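Long-range contact in sensor protein (Thermotoga maritima, PDB 3A0S), which probably acts as a two-component sensor kinase, using ATP to phosphorylate a protein histidine, and is represented here by its PAS domain: residues Phe76-Arg80 with Glu88-Ile92. Sequence-based numbering, arbitrary orientation. Where two conformers were deposited one is given.
Sequences FSPFR and EGVII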
ATOM      1  N   PHE A  76      -2.747  -0.173   6.903  1.00 20.76           N
ATOM      2  CA  PHE A  76      -3.627  -0.101   5.744  1.00 20.46           C
ATOM      3  C   PHE A  76      -4.827   0.742   6.117  1.00 21.37           C
ATOM      4  O   PHE A  76      -5.587   0.396   7.042  1.00 21.86           O
ATOM      5  CB  PHE A  76      -4.127  -1.493   5.381  1.00 20.48           C
ATOM      6  CG  PHE A  76      -3.051  -2.485   5.058  1.00 19.64           C
ATOM      7  CD1 PHE A  76      -2.317  -3.129   6.053  1.00 20.76           C
ATOM      8  CD2 PHE A  76      -2.810  -2.810   3.745  1.00 21.44           C
ATOM      9  CE1 PHE A  76      -1.351  -4.081   5.714  1.00 20.19           C
ATOM     10  CE2 PHE A  76      -1.856  -3.740   3.398  1.00 19.88           C
ATOM     11  CZ  PHE A  76      -1.133  -4.392   4.365  1.00 20.50           C
ATOM     12  N   SER A  77      -5.025   1.827   5.381  1.00 21.35           N
ATOM     13  CA  SER A  77      -6.095   2.771   5.705  1.00 22.11           C
ATOM     14  C   SER A  77      -7.009   3.021   4.507  1.00 21.46           C
ATOM     15  O   SER A  77      -6.612   3.706   3.578  1.00 21.58           O
ATOM     16  CB  SER A  77      -5.477   4.107   6.100  1.00 22.96           C
ATOM     17  OG  SER A  77      -4.521   3.953   7.154  1.00 28.14           O
ATOM     18  N   PRO A  78      -8.266   2.534   4.569  1.00 21.16           N
ATOM     19  CA  PRO A  78      -9.222   2.849   3.489  1.00 22.08           C
ATOM     20  C   PRO A  78      -9.537   4.342   3.533  1.00 21.09           C
ATOM     21  O   PRO A  78      -9.521   4.955   4.610  1.00 21.84           O
ATOM     22  CB  PRO A  78     -10.447   2.005   3.833  1.00 22.81           C
ATOM     23  CG  PRO A  78     -10.333   1.774   5.294  1.00 25.16           C
ATOM     24  CD  PRO A  78      -8.894   1.774   5.665  1.00 22.30           C
ATOM     25  N   PHE A  79      -9.793   4.953   2.383  1.00 20.89           N
ATOM     26  CA  PHE A  79     -10.188   6.369   2.405  1.00 20.73           C
ATOM     27  C   PHE A  79     -11.304   6.629   1.406  1.00 21.18           C
ATOM     28  O   PHE A  79     -11.492   5.838   0.480  1.00 20.19           O
ATOM     29  CB  PHE A  79      -8.986   7.268   2.096  1.00 22.66           C
ATOM     30  CG  PHE A  79      -8.422   7.067   0.700  1.00 21.29           C
ATOM     31  CD1 PHE A  79      -7.462   6.091   0.456  1.00 23.99           C
ATOM     32  CD2 PHE A  79      -8.862   7.852  -0.374  1.00 23.85           C
ATOM     33  CE1 PHE A  79      -6.957   5.894  -0.833  1.00 24.42           C
ATOM     34  CE2 PHE A  79      -8.354   7.673  -1.655  1.00 26.54           C
ATOM     35  CZ  PHE A  79      -7.403   6.692  -1.879  1.00 24.91           C
ATOM     36  N   ARG A  80     -12.050   7.709   1.657  1.00 20.90           N
ATOM     37  CA  ARG A  80     -13.110   8.164   0.755  1.00 21.89           C
ATOM     38  C   ARG A  80     -12.716   9.458   0.072  1.00 23.19           C
ATOM     39  O   ARG A  80     -11.941  10.244   0.604  1.00 24.20           O
ATOM     40  CB  ARG A  80     -14.421   8.381   1.520  1.00 22.20           C
ATOM     41  CG  ARG A  80     -15.046   7.111   2.056  1.00 22.29           C
ATOM     42  CD  ARG A  80     -16.369   7.355   2.790  1.00 22.60           C
ATOM     43  NE  ARG A  80     -16.817   6.083   3.361  1.00 22.35           N
ATOM     44  CZ  ARG A  80     -17.598   5.201   2.741  1.00 21.84           C
ATOM     45  NH1 ARG A  80     -18.114   5.431   1.542  1.00 20.27           N
ATOM     46  NH2 ARG A  80     -17.877   4.066   3.361  1.00 22.10           N
ATOM     47  N   GLU A  88     -12.483   5.149  -2.100  1.00 22.79           N
ATOM     48  CA  GLU A  88     -11.631   5.343  -3.276  1.00 23.72           C
ATOM     49  C   GLU A  88     -10.303   4.563  -3.258  1.00 23.35           C
ATOM     50  O   GLU A  88      -9.586   4.550  -4.260  1.00 24.66           O
ATOM     51  CB  GLU A  88     -11.446   6.810  -3.662  0.50 23.06           C
ATOM     52  CG  GLU A  88     -12.669   7.400  -4.389  0.50 21.97           C
ATOM     53  CD  GLU A  88     -12.928   6.784  -5.768  0.50 21.35           C
ATOM     54  OE1 GLU A  88     -11.987   6.240  -6.377  0.50 22.53           O
ATOM     55  OE2 GLU A  88     -14.085   6.838  -6.231  0.50 16.46           O
ATOM     56  N   GLY A  89      -9.995   3.879  -2.163  1.00 22.37           N
ATOM     57  CA  GLY A  89      -8.789   3.050  -2.170  1.00 21.74           C
ATOM     58  C   GLY A  89      -8.248   2.870  -0.780  1.00 21.68           C
ATOM     59  O   GLY A  89      -8.970   3.001   0.195  1.00 21.04           O
ATOM     60  N   VAL A  90      -6.967   2.508  -0.708  1.00 20.10           N
ATOM     61  CA  VAL A  90      -6.307   2.158   0.557  1.00 20.16           C
ATOM     62  C   VAL A  90      -4.885   2.748   0.527  1.00 20.31           C
ATOM     63  O   VAL A  90      -4.155   2.542  -0.446  1.00 20.48           O
ATOM     64  CB  VAL A  90      -6.239   0.626   0.713  1.00 20.56           C
ATOM     65  CG1 VAL A  90      -5.402   0.248   1.942  1.00 20.91           C
ATOM     66  CG2 VAL A  90      -7.644  -0.006   0.798  1.00 21.47           C
ATOM     67  N   ILE A  91      -4.518   3.459   1.585  1.00 18.79           N
ATOM     68  CA  ILE A  91      -3.160   3.968   1.788  1.00 19.61           C
ATOM     69  C   ILE A  91      -2.402   2.951   2.645  1.00 19.00           C
ATOM     70  O   ILE A  91      -2.880   2.484   3.688  1.00 19.25           O
ATOM     71  CB  ILE A  91      -3.165   5.331   2.487  1.00 20.48           C
ATOM     72  CG1 ILE A  91      -3.959   6.350   1.668  1.00 22.93           C
ATOM     73  CG2 ILE A  91      -1.713   5.802   2.682  1.00 20.54           C
ATOM     74  CD1 ILE A  91      -4.550   7.505   2.506  1.00 27.08           C
ATOM     75  N   ILE A  92      -1.230   2.552   2.148  1.00 18.17           N
ATOM     76  CA  ILE A  92      -0.363   1.618   2.846  1.00 17.80           C
ATOM     77  C   ILE A  92       0.900   2.369   3.292  1.00 18.43           C
ATOM     78  O   ILE A  92       1.584   2.993   2.482  1.00 18.67           O
ATOM     79  CB  ILE A  92      -0.016   0.432   1.930  1.00 17.93           C
ATOM     80  CG1 ILE A  92      -1.306  -0.178   1.360  1.00 19.09           C
ATOM     81  CG2 ILE A  92       0.810  -0.602   2.701  1.00 19.45           C
ATOM     82  CD1 ILE A  92      -0.992  -1.245   0.281  1.00 20.54           C
TER
HETATM   83  O   HOH W   1      -1.648   3.880   5.968  1.00 19.51           O
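Backbone first: 76-80 and 88-92 run antiparallel as neighbouring strands of a β hairpin in the five-stranded PAS sheet. S77 and I91 form a hydrogen-bonded pair, S77 N to I91 O at 2.8 Å and I91 N to S77 O at 2.9 Å. Two residues on, F79 N gives to G89 O at 3.0 Å, but F79 O takes its hydrogen from E88 N (2.8 Å). E88 and G89 thus sit together opposite F79, a β bulge. Weaker CA-H...O contacts fill in between, such as P78 CA to G89 O at 3.3 Å.

F76, P78, V90 and I92 share one face, turned toward helix 44-56, where V49 and V53 meet F76 and F54 meets V90. Here F76 CB packs on V90 CG1 (4.1 Å) and F76 CD2 on I92 CG1 (3.9 Å). A bound tetraethylene glycol, probably from crystallisation, lies about 4 Å from the V90 side chain, on the side where many PAS domains hold ligands.

On the other face the p rotamer of F79 lays its ring across the neighbouring strand, with G89 N over one ring face and I91 CG1 3.7 Å from F79 CD1. A water bridges S77 OG (3.1 Å) and I91 O (2.9 Å). E88 carries its carboxylate away to a salt bridge with K10.

A CB on G89 would come within 3.2 Å of F79 CE1 and jam against the preceding carbonyl. Glycine therefore suits both bulge and ring, while backbone hydrogen bonds join the strands into a sheet with two different faces, one apolar and helix-covered, the other partly open to solvent.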